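Local structure of K Homology domain-containing protein (Aeropyrum pernix, 1TUA) at residues V8-E13 against S44-E49; T33-T38 against V58-A63; L72-E77 against E137-G142; I88-D93 against R146-K151; M2-Y7 against V48-E53. The protein is of unknown function but carries two K homology repeats and so probably binds RNA. All coordinates share one frame; numbering follows the deposited sequence.

Interaction 1: residues V8-E13 against S44-E49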
# COMPACT_ATOMS: atom_id res chain seq x y z
N VAL A 8 -9.02 8.91 -9.28
CA VAL A 8 -8.22 8.76 -8.07
C VAL A 8 -7.83 10.13 -7.54
O VAL A 8 -7.11 10.88 -8.20
CB VAL A 8 -6.94 7.95 -8.36
CG1 VAL A 8 -6.14 7.76 -7.07
CG2 VAL A 8 -7.30 6.61 -8.97
N LYS A 9 -8.32 10.47 -6.35
CA LYS A 9 -7.99 11.75 -5.74
C LYS A 9 -6.57 11.62 -5.21
O LYS A 9 -6.26 10.67 -4.50
CB LYS A 9 -8.94 12.07 -4.59
CG LYS A 9 -8.67 13.41 -3.91
CD LYS A 9 -8.90 14.58 -4.87
CE LYS A 9 -8.46 15.91 -4.26
NZ LYS A 9 -7.00 15.89 -3.93
N VAL A 10 -5.71 12.56 -5.56
CA VAL A 10 -4.33 12.51 -5.10
C VAL A 10 -4.03 13.67 -4.15
O VAL A 10 -4.49 14.79 -4.36
CB VAL A 10 -3.35 12.56 -6.31
CG1 VAL A 10 -1.91 12.65 -5.82
CG2 VAL A 10 -3.53 11.31 -7.17
N LYS A 11 -3.28 13.39 -3.08
CA LYS A 11 -2.91 14.44 -2.14
C LYS A 11 -2.15 15.48 -2.97
O LYS A 11 -1.22 15.13 -3.69
CB LYS A 11 -2.02 13.89 -1.03
CG LYS A 11 -2.70 12.83 -0.14
CD LYS A 11 -1.79 12.41 1.02
CE LYS A 11 -2.36 11.22 1.82
NZ LYS A 11 -3.62 11.54 2.55
N PRO A 12 -2.54 16.75 -2.88
CA PRO A 12 -1.86 17.80 -3.65
C PRO A 12 -0.33 17.75 -3.58
O PRO A 12 0.35 17.93 -4.59
CB PRO A 12 -2.43 19.09 -3.06
CG PRO A 12 -3.81 18.69 -2.67
CD PRO A 12 -3.60 17.33 -2.03
N GLU A 13 0.19 17.49 -2.38
CA GLU A 13 1.63 17.43 -2.16
C GLU A 13 2.30 16.21 -2.80
O GLU A 13 3.53 16.08 -2.77
CB GLU A 13 1.93 17.44 -0.65
CG GLU A 13 1.37 16.25 0.12
CD GLU A 13 -0.01 16.49 0.73
OE1 GLU A 13 -0.87 17.12 0.08
OE2 GLU A 13 -0.22 16.04 1.88
N SER A 44 -6.33 18.23 -8.43
CA SER A 44 -5.45 17.17 -7.93
C SER A 44 -6.20 15.84 -7.99
O SER A 44 -6.32 15.10 -7.01
CB SER A 44 -5.03 17.48 -6.49
OG SER A 44 -3.89 16.71 -6.14
N MET A 45 -6.69 15.55 -9.19
CA MET A 45 -7.45 14.34 -9.46
C MET A 45 -6.83 13.68 -10.68
O MET A 45 -6.40 14.35 -11.62
CB MET A 45 -8.91 14.72 -9.75
CG MET A 45 -9.84 13.57 -10.07
SD MET A 45 -10.27 12.58 -8.63
CE MET A 45 -11.55 13.63 -7.88
N VAL A 46 -6.76 12.35 -10.66
CA VAL A 46 -6.19 11.60 -11.76
C VAL A 46 -7.28 10.68 -12.31
O VAL A 46 -8.09 10.16 -11.55
CB VAL A 46 -4.97 10.78 -11.27
CG1 VAL A 46 -4.54 9.77 -12.32
CG2 VAL A 46 -3.81 11.75 -10.94
N ILE A 47 -7.34 10.53 -13.63
CA ILE A 47 -8.33 9.66 -14.24
C ILE A 47 -7.60 8.56 -15.00
O ILE A 47 -6.75 8.84 -15.84
CB ILE A 47 -9.25 10.42 -15.22
CG1 ILE A 47 -9.86 11.63 -14.51
CG2 ILE A 47 -10.35 9.48 -15.73
CD1 ILE A 47 -10.69 12.51 -15.41
N VAL A 48 -7.93 7.31 -14.70
CA VAL A 48 -7.31 6.17 -15.35
C VAL A 48 -8.32 5.52 -16.29
O VAL A 48 -9.43 5.19 -15.87
CB VAL A 48 -6.84 5.12 -14.31
CG1 VAL A 48 -6.09 4.00 -15.00
CG2 VAL A 48 -5.96 5.78 -13.25
N GLU A 49 -7.94 5.35 -17.55
CA GLU A 49 -8.81 4.74 -18.55
C GLU A 49 -8.04 3.70 -19.35
O GLU A 49 -6.82 3.76 -19.45
CB GLU A 49 -9.30 5.77 -19.56
CG GLU A 49 -9.93 7.02 -19.02
CD GLU A 49 -10.23 7.99 -20.14
OE1 GLU A 49 -9.32 8.23 -20.97
OE2 GLU A 49 -11.36 8.52 -20.20
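Ser44 has the largest share of surface buried here, and it is gripped from several sides. Its OG, anti to the backbone N (chi1 -162°), donates to Val10 O over 2.7 Å, approaching from above the carbonyl plane, while Val10 N returns a nearly straight bond to Ser44 O at 3.0 Å. The ring of Pro12 lies alongside the same hydroxyl. Val10 O also receives Lys9 NZ at 2.8 Å, so two donors hold one carbonyl; the lysine reaches it because its chain is bent at chi2 and chi4, and it adds a weak bond to Ser44 O. Residues 8-9 and 45-49 belong to the edge and central strands of the antiparallel three-stranded sheet of the N-terminal KH domain, and Ser44 and Met45 both face Asp40 in a G1 beta bulge. Next along the strands, Val8 and Val46 form a hydrogen-bonded pair, with Val8 N to Val46 O 2.8 Å and Val46 N to Val8 O 2.9 Å. On the helix-covered face, Val10 CG2 meets Val46 CG2 at 3.8 Å, and Val67 of helix 57-72 touches Val8 and Val10. Across the sheet, on the Lys9 side, Met45 folds its SD to within 3.6 Å of Val8 O.

Interaction 2: residues T33-T38 against V58-A63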
# COMPACT_ATOMS: atom_id res chain seq x y z
N THR A 33 0.60 -1.10 -18.20
CA THR A 33 -0.79 -1.54 -18.06
C THR A 33 -1.69 -1.33 -19.28
O THR A 33 -2.78 -1.90 -19.35
CB THR A 33 -1.46 -0.85 -16.86
OG1 THR A 33 -1.40 0.57 -17.04
CG2 THR A 33 -0.76 -1.24 -15.56
N GLY A 34 -1.25 -0.52 -20.24
CA GLY A 34 -2.08 -0.28 -21.41
C GLY A 34 -3.22 0.66 -21.08
O GLY A 34 -4.34 0.54 -21.60
N THR A 35 -2.95 1.62 -20.20
CA THR A 35 -3.95 2.59 -19.80
C THR A 35 -3.54 3.98 -20.22
O THR A 35 -2.41 4.21 -20.68
CB THR A 35 -4.15 2.60 -18.26
OG1 THR A 35 -2.90 2.88 -17.61
CG2 THR A 35 -4.69 1.25 -17.77
N VAL A 36 -4.48 4.91 -20.09
CA VAL A 36 -4.25 6.31 -20.39
C VAL A 36 -4.60 7.05 -19.10
O VAL A 36 -5.70 6.91 -18.57
CB VAL A 36 -5.13 6.81 -21.54
CG1 VAL A 36 -4.88 8.29 -21.79
CG2 VAL A 36 -4.85 5.99 -22.80
N ILE A 37 -3.64 7.81 -18.59
CA ILE A 37 -3.84 8.53 -17.35
C ILE A 37 -3.84 10.03 -17.61
O ILE A 37 -2.90 10.58 -18.17
CB ILE A 37 -2.73 8.17 -16.34
CG1 ILE A 37 -2.75 6.67 -16.07
CG2 ILE A 37 -2.93 8.95 -15.05
CD1 ILE A 37 -1.63 6.20 -15.15
N THR A 38 -4.92 10.68 -17.20
CA THR A 38 -5.04 12.12 -17.38
C THR A 38 -5.04 12.78 -16.00
O THR A 38 -5.66 12.28 -15.05
CB THR A 38 -6.32 12.48 -18.14
OG1 THR A 38 -7.45 11.99 -17.42
CG2 THR A 38 -6.31 11.83 -19.52
N VAL A 58 -8.38 -5.83 -14.42
CA VAL A 58 -7.22 -5.92 -13.53
C VAL A 58 -6.13 -4.91 -13.92
O VAL A 58 -5.47 -4.35 -13.05
CB VAL A 58 -6.64 -7.36 -13.51
CG1 VAL A 58 -6.12 -7.74 -14.88
CG2 VAL A 58 -5.54 -7.47 -12.45
N ASN A 59 -5.94 -4.68 -15.21
CA ASN A 59 -4.92 -3.73 -15.66
C ASN A 59 -5.29 -2.32 -15.25
O ASN A 59 -4.44 -1.55 -14.79
CB ASN A 59 -4.78 -3.77 -17.19
CG ASN A 59 -3.95 -4.95 -17.65
OD1 ASN A 59 -4.03 -6.04 -17.09
ND2 ASN A 59 -3.14 -4.73 -18.70
N LEU A 60 -6.57 -1.98 -15.42
CA LEU A 60 -7.09 -0.66 -15.07
C LEU A 60 -7.05 -0.45 -13.55
O LEU A 60 -6.59 0.58 -13.06
CB LEU A 60 -8.52 -0.53 -15.58
CG LEU A 60 -9.16 0.85 -15.47
CD1 LEU A 60 -8.51 1.79 -16.48
CD2 LEU A 60 -10.65 0.75 -15.74
N MET A 61 -7.54 -1.45 -12.82
CA MET A 61 -7.58 -1.39 -11.37
C MET A 61 -6.18 -1.29 -10.74
O MET A 61 -5.96 -0.48 -9.85
CB MET A 61 -8.36 -2.60 -10.84
CG MET A 61 -9.85 -2.56 -11.24
SD MET A 61 -10.80 -4.08 -10.93
CE MET A 61 -10.81 -4.11 -9.20
N LYS A 62 -5.24 -2.10 -11.21
CA LYS A 62 -3.89 -2.04 -10.64
C LYS A 62 -3.20 -0.72 -10.97
O LYS A 62 -2.43 -0.20 -10.17
CB LYS A 62 -3.05 -3.23 -11.12
CG LYS A 62 -3.45 -4.55 -10.48
CD LYS A 62 -2.52 -5.69 -10.88
CE LYS A 62 -2.78 -6.93 -10.04
NZ LYS A 62 -2.43 -6.73 -8.60
N ALA A 63 -3.46 -0.18 -12.16
CA ALA A 63 -2.88 1.10 -12.55
C ALA A 63 -3.36 2.15 -11.53
O ALA A 63 -2.59 2.99 -11.06
CB ALA A 63 -3.34 1.49 -13.96
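One directed polar bond joins helix 58-63 to residues 33-38: Asn59 ND2 gives a proton to Thr33 O at 2.9 Å, with an N-H...O angle of 160°. The acceptor lies close to the plane of the amide, whereas the nitrogen sits above the plane of the carbonyl. Asn59 CG is anti to its own carbonyl carbon (chi1 -79°), which carries the amide toward the last turn of helix 24-33. A second polar link runs within 33-38, where Thr35 OG1 donates to Thr33 OG1 over 2.8 Å. Both hydroxyls stand between backbone N and carbonyl carbon, and Thr33 OG1 is also bonded to Ile29 O.

The remaining contact is close packing. Ala63 CB nestles against the paired threonines, 3.8 Å from Thr33 OG1 and 3.9 Å from Thr35 OG1, so that a small methyl abuts two polar atoms already engaged with each other. Thr35 CG2 meets Leu60 CD1 at 4.1 Å, the two side chains crossing obliquely.

The strand and helix segments run in roughly the same direction, 33° apart, with axes 9.5 Å from each other at closest. Helix 57-72 here covers one end of the KH sheet: Leu60 continues onto Val48 and Pro50 of strand 45-50, and Ala63 touches Ile29 of helix 24-33.

Interaction 3: residues L72-E77 against E137-G142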
# COMPACT_ATOMS: atom_id res chain seq x y z
N LEU A 72 -0.44 8.02 -1.27
CA LEU A 72 -0.33 7.71 0.16
C LEU A 72 1.07 7.90 0.73
O LEU A 72 1.25 7.95 1.95
CB LEU A 72 -0.80 6.27 0.41
CG LEU A 72 -2.32 6.09 0.33
CD1 LEU A 72 -2.66 4.61 0.29
CD2 LEU A 72 -2.98 6.77 1.52
N GLY A 73 2.08 8.01 -0.13
CA GLY A 73 3.43 8.22 0.36
C GLY A 73 4.52 7.32 -0.19
O GLY A 73 5.70 7.63 -0.05
N PHE A 74 4.14 6.21 -0.81
CA PHE A 74 5.12 5.29 -1.38
C PHE A 74 5.84 5.88 -2.58
O PHE A 74 5.22 6.54 -3.41
CB PHE A 74 4.45 3.99 -1.87
CG PHE A 74 4.23 2.96 -0.80
CD1 PHE A 74 5.31 2.33 -0.18
CD2 PHE A 74 2.94 2.57 -0.45
CE1 PHE A 74 5.11 1.33 0.77
CE2 PHE A 74 2.73 1.57 0.50
CZ PHE A 74 3.82 0.95 1.11
N PRO A 75 7.16 5.67 -2.68
CA PRO A 75 7.84 6.21 -3.85
C PRO A 75 7.38 5.31 -5.02
O PRO A 75 7.02 4.15 -4.81
CB PRO A 75 9.33 6.01 -3.52
CG PRO A 75 9.32 4.86 -2.55
CD PRO A 75 8.12 5.18 -1.68
N PRO A 76 7.36 5.84 -6.25
CA PRO A 76 6.92 5.04 -7.39
C PRO A 76 7.51 3.62 -7.47
O PRO A 76 6.79 2.66 -7.71
CB PRO A 76 7.32 5.89 -8.58
CG PRO A 76 7.08 7.27 -8.06
CD PRO A 76 7.67 7.22 -6.67
N GLU A 77 8.82 3.52 -7.26
CA GLU A 77 9.50 2.24 -7.34
C GLU A 77 8.87 1.18 -6.44
O GLU A 77 8.79 0.01 -6.83
CB GLU A 77 10.98 2.40 -6.97
CG GLU A 77 11.81 3.26 -7.94
CD GLU A 77 11.49 4.75 -7.88
OE1 GLU A 77 11.03 5.24 -6.82
OE2 GLU A 77 11.72 5.45 -8.89
N GLU A 137 -1.87 7.95 7.69
CA GLU A 137 -2.25 6.68 7.06
C GLU A 137 -1.03 5.78 6.90
O GLU A 137 0.01 6.23 6.44
CB GLU A 137 -2.86 6.94 5.68
CG GLU A 137 -4.23 7.59 5.73
CD GLU A 137 -4.56 8.37 4.48
OE1 GLU A 137 -3.79 9.29 4.12
OE2 GLU A 137 -5.60 8.07 3.85
N VAL A 138 -1.16 4.52 7.30
CA VAL A 138 -0.07 3.56 7.13
C VAL A 138 -0.49 2.64 5.99
O VAL A 138 -1.45 1.87 6.12
CB VAL A 138 0.18 2.72 8.38
CG1 VAL A 138 1.33 1.76 8.12
CG2 VAL A 138 0.49 3.63 9.55
N ALA A 139 0.21 2.74 4.86
CA ALA A 139 -0.10 1.95 3.68
C ALA A 139 0.77 0.69 3.63
O ALA A 139 1.97 0.74 3.94
CB ALA A 139 0.12 2.79 2.42
N ILE A 140 0.17 -0.42 3.21
CA ILE A 140 0.85 -1.70 3.15
C ILE A 140 0.65 -2.38 1.80
O ILE A 140 -0.47 -2.44 1.30
CB ILE A 140 0.28 -2.65 4.23
CG1 ILE A 140 0.37 -1.99 5.61
CG2 ILE A 140 0.99 -4.00 4.20
CD1 ILE A 140 -0.56 -2.61 6.65
N ILE A 141 1.73 -2.90 1.24
CA ILE A 141 1.66 -3.62 -0.04
C ILE A 141 2.20 -5.03 0.16
O ILE A 141 3.32 -5.21 0.65
CB ILE A 141 2.52 -2.94 -1.13
CG1 ILE A 141 1.98 -1.53 -1.43
CG2 ILE A 141 2.50 -3.80 -2.40
CD1 ILE A 141 2.91 -0.68 -2.28
N GLY A 142 1.40 -6.03 -0.22
CA GLY A 142 1.81 -7.42 -0.10
C GLY A 142 0.68 -8.32 -0.55
O GLY A 142 -0.36 -7.81 -0.98
O HOH W 1 1.20 6.02 3.82
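Strand 137-141 is the central strand of the antiparallel sheet in the second KH domain, and the end of helix 57-72, with the connection after it, lies against one face of that strand. Ala139 is the low point of the surface. Its methyl group is flanked by two larger side chains, with Leu72 CD1 at 3.9 Å and Phe74 CE2 at 3.5 Å, so the small residue makes a hollow into which both protrude. Gly73, between them, ends the helix in a Schellman motif with positive phi, and the chain turns there to bring leucine and phenylalanine against the same strand.

Ile141 is the bump beyond the hollow. Its CD1 lies over a face of the Phe74 ring, 3.8 Å from the centroid and 18° off the normal, a CH-pi contact offset toward the rim; the two side chains slide past each other in opposite directions. At the other end of the strand, Glu137 crosses Leu72 at about a right angle, and the methyl CD2 rests on the carboxylate carbon and oxygens. The charge of that carboxylate is met by Lys11 of the first domain, in a salt bridge. Tyr130 and Asn132 of strand 130-133 also touch Phe74.

Polar backbone atoms nearby are linked through solvent: one water bridges Leu72 O, at 2.7 Å, and Glu137 O, at 2.9 Å.

Interaction 4: residues I88-D93 against R146-K151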
# COMPACT_ATOMS: atom_id res chain seq x y z
N ILE A 88 -1.63 -6.61 -3.19
CA ILE A 88 -2.71 -5.67 -2.94
C ILE A 88 -2.26 -4.53 -2.02
O ILE A 88 -1.19 -4.58 -1.41
CB ILE A 88 -3.94 -6.36 -2.27
CG1 ILE A 88 -3.55 -6.85 -0.87
CG2 ILE A 88 -4.42 -7.52 -3.13
CD1 ILE A 88 -4.73 -7.30 -0.04
N LEU A 89 -3.09 -3.50 -1.94
CA LEU A 89 -2.80 -2.35 -1.11
C LEU A 89 -3.81 -2.29 0.03
O LEU A 89 -5.02 -2.30 -0.20
CB LEU A 89 -2.91 -1.07 -1.95
CG LEU A 89 -2.82 0.27 -1.21
CD1 LEU A 89 -1.43 0.44 -0.60
CD2 LEU A 89 -3.12 1.39 -2.19
N VAL A 90 -3.30 -2.26 1.26
CA VAL A 90 -4.15 -2.18 2.44
C VAL A 90 -3.73 -0.93 3.19
O VAL A 90 -2.54 -0.63 3.27
CB VAL A 90 -3.96 -3.40 3.35
CG1 VAL A 90 -4.69 -3.17 4.67
CG2 VAL A 90 -4.49 -4.63 2.64
N VAL A 91 -4.70 -0.21 3.73
CA VAL A 91 -4.39 1.02 4.44
C VAL A 91 -4.97 1.05 5.84
O VAL A 91 -6.11 0.65 6.05
CB VAL A 91 -4.91 2.26 3.68
CG1 VAL A 91 -4.60 3.53 4.46
CG2 VAL A 91 -4.29 2.33 2.29
N VAL A 92 -4.17 1.53 6.79
CA VAL A 92 -4.61 1.68 8.17
C VAL A 92 -4.71 3.18 8.42
O VAL A 92 -3.70 3.89 8.38
CB VAL A 92 -3.61 1.06 9.16
CG1 VAL A 92 -4.01 1.38 10.59
CG2 VAL A 92 -3.56 -0.45 8.97
N ASP A 93 -5.92 3.67 8.64
CA ASP A 93 -6.10 5.10 8.91
C ASP A 93 -5.99 5.27 10.41
O ASP A 93 -6.89 4.89 11.16
CB ASP A 93 -7.48 5.57 8.43
CG ASP A 93 -7.60 7.09 8.45
OD1 ASP A 93 -7.28 7.69 9.50
OD2 ASP A 93 -8.02 7.67 7.43
N ARG A 146 -0.44 -11.79 3.96
CA ARG A 146 0.68 -11.07 4.55
C ARG A 146 0.33 -9.61 4.82
O ARG A 146 0.69 -9.06 5.86
CB ARG A 146 1.91 -11.18 3.64
CG ARG A 146 2.49 -12.59 3.61
CD ARG A 146 3.64 -12.71 2.63
NE ARG A 146 4.32 -14.00 2.80
CZ ARG A 146 3.77 -15.18 2.54
NH1 ARG A 146 2.52 -15.25 2.10
NH2 ARG A 146 4.46 -16.29 2.75
N ALA A 147 -0.37 -8.97 3.89
CA ALA A 147 -0.77 -7.58 4.08
C ALA A 147 -1.74 -7.48 5.27
O ALA A 147 -1.68 -6.53 6.06
CB ALA A 147 -1.43 -7.03 2.81
N MET A 148 -2.65 -8.45 5.39
CA MET A 148 -3.60 -8.43 6.50
C MET A 148 -2.88 -8.70 7.83
O MET A 148 -3.27 -8.16 8.87
CB MET A 148 -4.72 -9.44 6.27
CG MET A 148 -5.70 -9.05 5.13
SD MET A 148 -6.36 -7.34 5.26
CE MET A 148 -7.37 -7.50 6.71
N ALA A 149 -1.83 -9.52 7.79
CA ALA A 149 -1.06 -9.81 9.01
C ALA A 149 -0.36 -8.53 9.47
O ALA A 149 -0.39 -8.18 10.65
CB ALA A 149 -0.03 -10.90 8.73
N ALA A 150 0.25 -7.82 8.52
CA ALA A 150 0.94 -6.57 8.82
C ALA A 150 -0.04 -5.52 9.35
O ALA A 150 0.26 -4.77 10.28
CB ALA A 150 1.63 -6.05 7.56
N LYS A 151 -1.22 -5.46 8.74
CA LYS A 151 -2.25 -4.51 9.13
C LYS A 151 -2.60 -4.71 10.60
O LYS A 151 -2.68 -3.75 11.37
CB LYS A 151 -3.50 -4.72 8.27
CG LYS A 151 -4.69 -3.84 8.63
CD LYS A 151 -5.92 -4.25 7.82
CE LYS A 151 -7.12 -3.37 8.12
NZ LYS A 151 -7.02 -2.02 7.50
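Lys151 lays its aliphatic chain across the strand 88-93, and its path is a clear example of a long polar side chain used mostly for its carbons. CB, pointing toward the strand, comes 4.1 Å from Val90 CG1. With CG anti to the backbone N (chi1 177°), the chain runs out extended, and CG meets Val92 CG2 at 3.6 Å. CD then passes closest to Val90, at 3.5 Å from its CG1. A turn about the CD-CE bond (chi4 75°) brings NZ to 3.2 Å from Val91 O; the angle there is too poor for a hydrogen bond, although the partial negative charge of the carbonyl may still favour the ammonium. Lys151 thus fills the groove between Val90 and Val92, crossing the former at about a right angle and the latter obliquely. An alanine here would take away CG, CD, CE and NZ, and would probably loosen the packing over Val90 and Val92.

One turn earlier, Ala147 CB lies 3.9 Å from Val90 CG2, so the two branches of this valine face two successive turns of the helix. Looser packing surrounds that pair: Met148 SD approaches the same CG2, and Ile88 CG1 reaches Ala147 CB.

Strand 88-93 and helix 146-151 run nearly parallel, 12° apart, with axes 8.8 Å from each other at closest. Helix 144-158 covers this face of the second KH sheet, also touching Ile140 of the central strand 137-141, while Leu89 and Val91 point away from it onto helix 57-72.

Interaction 5: residues M2-Y7 against V48-E53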
# COMPACT_ATOMS: atom_id res chain seq x y z
N MET A 2 -18.59 6.15 -23.66
CA MET A 2 -18.59 5.48 -22.36
C MET A 2 -17.50 4.43 -22.31
O MET A 2 -17.30 3.68 -23.27
CB MET A 2 -19.95 4.80 -22.10
CG MET A 2 -20.00 3.91 -20.83
SD MET A 2 -19.63 4.73 -19.24
CE MET A 2 -21.17 5.66 -18.95
N LYS A 3 -16.79 4.39 -21.19
CA LYS A 3 -15.73 3.41 -20.98
C LYS A 3 -15.43 3.37 -19.49
O LYS A 3 -15.86 4.26 -18.74
CB LYS A 3 -14.47 3.80 -21.76
CG LYS A 3 -13.82 5.09 -21.29
CD LYS A 3 -12.62 5.47 -22.15
CE LYS A 3 -13.04 5.81 -23.57
NZ LYS A 3 -11.90 6.35 -24.36
N PRO A 4 -14.72 2.33 -19.02
CA PRO A 4 -14.41 2.29 -17.59
C PRO A 4 -13.46 3.45 -17.30
O PRO A 4 -12.54 3.72 -18.08
CB PRO A 4 -13.73 0.94 -17.42
CG PRO A 4 -14.32 0.10 -18.54
CD PRO A 4 -14.33 1.08 -19.69
N ARG A 5 -13.71 4.15 -16.21
CA ARG A 5 -12.87 5.26 -15.81
C ARG A 5 -12.77 5.22 -14.30
O ARG A 5 -13.79 5.14 -13.62
CB ARG A 5 -13.48 6.61 -16.23
CG ARG A 5 -13.56 6.84 -17.72
CD ARG A 5 -13.97 8.28 -18.03
NE ARG A 5 -13.92 8.56 -19.46
CZ ARG A 5 -14.89 8.26 -20.32
NH1 ARG A 5 -16.00 7.67 -19.90
NH2 ARG A 5 -14.73 8.54 -21.61
N ILE A 6 -11.55 5.24 -13.79
CA ILE A 6 -11.35 5.23 -12.36
C ILE A 6 -10.71 6.56 -11.95
O ILE A 6 -9.59 6.88 -12.36
CB ILE A 6 -10.45 4.05 -11.91
CG1 ILE A 6 -11.11 2.73 -12.30
CG2 ILE A 6 -10.21 4.11 -10.40
CD1 ILE A 6 -10.37 1.49 -11.83
N TYR A 7 -11.45 7.33 -11.16
CA TYR A 7 -10.97 8.61 -10.67
C TYR A 7 -10.23 8.38 -9.37
O TYR A 7 -10.73 7.73 -8.46
CB TYR A 7 -12.15 9.56 -10.43
CG TYR A 7 -12.80 10.04 -11.70
CD1 TYR A 7 -12.62 11.35 -12.14
CD2 TYR A 7 -13.59 9.19 -12.47
CE1 TYR A 7 -13.20 11.80 -13.33
CE2 TYR A 7 -14.17 9.63 -13.66
CZ TYR A 7 -13.97 10.94 -14.08
OH TYR A 7 -14.54 11.39 -15.25
N VAL A 48 -7.93 7.31 -14.70
CA VAL A 48 -7.31 6.17 -15.35
C VAL A 48 -8.32 5.52 -16.29
O VAL A 48 -9.43 5.19 -15.87
CB VAL A 48 -6.84 5.12 -14.31
CG1 VAL A 48 -6.09 4.00 -15.00
CG2 VAL A 48 -5.96 5.78 -13.25
N GLU A 49 -7.94 5.35 -17.55
CA GLU A 49 -8.81 4.74 -18.55
C GLU A 49 -8.04 3.70 -19.35
O GLU A 49 -6.82 3.76 -19.45
CB GLU A 49 -9.30 5.77 -19.56
CG GLU A 49 -9.93 7.02 -19.02
CD GLU A 49 -10.23 7.99 -20.14
OE1 GLU A 49 -9.32 8.23 -20.97
OE2 GLU A 49 -11.36 8.52 -20.20
N PRO A 50 -8.75 2.73 -19.94
CA PRO A 50 -8.06 1.72 -20.74
C PRO A 50 -7.76 2.35 -22.11
O PRO A 50 -8.50 3.24 -22.55
CB PRO A 50 -9.09 0.60 -20.84
CG PRO A 50 -10.40 1.35 -20.86
CD PRO A 50 -10.18 2.42 -19.80
N GLU A 51 -6.69 1.93 -22.77
CA GLU A 51 -6.36 2.50 -24.08
C GLU A 51 -7.25 1.89 -25.16
O GLU A 51 -7.43 2.48 -26.23
CB GLU A 51 -4.88 2.27 -24.42
CG GLU A 51 -4.49 0.81 -24.59
CD GLU A 51 -3.00 0.61 -24.83
OE1 GLU A 51 -2.21 1.52 -24.51
OE2 GLU A 51 -2.62 -0.46 -25.34
N ALA A 52 -7.81 0.71 -24.87
CA ALA A 52 -8.70 -0.02 -25.80
C ALA A 52 -9.74 -0.78 -24.97
O ALA A 52 -9.48 -1.10 -23.81
CB ALA A 52 -7.88 -0.99 -26.65
N GLU A 53 -10.90 -1.09 -25.55
CA GLU A 53 -11.96 -1.78 -24.79
C GLU A 53 -11.57 -3.14 -24.23
O GLU A 53 -12.07 -3.55 -23.17
CB GLU A 53 -13.24 -1.95 -25.62
CG GLU A 53 -14.42 -2.43 -24.77
CD GLU A 53 -15.67 -2.75 -25.58
OE1 GLU A 53 -15.97 -2.00 -26.54
OE2 GLU A 53 -16.36 -3.73 -25.24
O HOH W 2 -12.04 9.28 -22.80
O HOH W 3 -8.86 5.71 -23.50
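The tight part of this contact is backbone: Ile6 and Val48 form an antiparallel hydrogen-bonded pair at the start of the edge strand of the first KH sheet. Ile6 N reaches Val48 O at 3.0 Å, in the carbonyl plane, and Val48 N returns a bond of 2.9 Å to Ile6 O. Arg5 CA adds a CA-H...O contact to the same Val48 O. Alongside, the carbonyl of Pro4 presses on the ring of Pro50, with Pro4 O 3.2 Å from Pro50 CD, and the two proline rings cross at about a right angle.

Toward solvent the packing gives way to charge and water. Arg5 and Glu49 lie side by side, pointing the same way, and form a salt bridge in which Arg5 NE, on the inner edge of the guanidinium, donates to the anti lone pair of Glu49 OE2 over 2.7 Å. The bond is bent, at 137°, and the guanidinium and carboxylate planes are turned 51° apart. Lys3 CG sits 3.4 Å above the centre of the guanidinium. One water ties Arg5 NH2 to Glu49 OE2 and takes a weak bond from Lys3 NZ, and another runs from Lys3 NZ to Pro50 O. A leucine in place of Arg5 has no N-H to offer Glu49 OE2 or the water, and would probably leave the carboxylate less well compensated and less firmly placed.

Two cationic side chains gathered around one carboxylate would be expected to keep Glu49 ionised, although Lys3 NZ makes no direct charge contact with it.

Interactions 1, 2 and 5 lie in the first KH domain. Interactions 1 and 5 follow each other along strands 6-9 and 45-50, sharing Val48 and Glu49, with centres about 15 Å apart. Interaction 2, whose centre is about 8 Å from that of interaction 5, joins the other edge strand of the sheet, 35-40, to helix 57-72. Along the chain its segments alternate with theirs. Interactions 3 and 4, about 10 Å apart, come later and use neighbouring strands of the second sheet. Helix 57-72 runs between the two sheets, and the Lys11-Glu137 salt bridge links interactions 1 and 3, which joins the two domains in the layered alpha-beta sandwich of this protein.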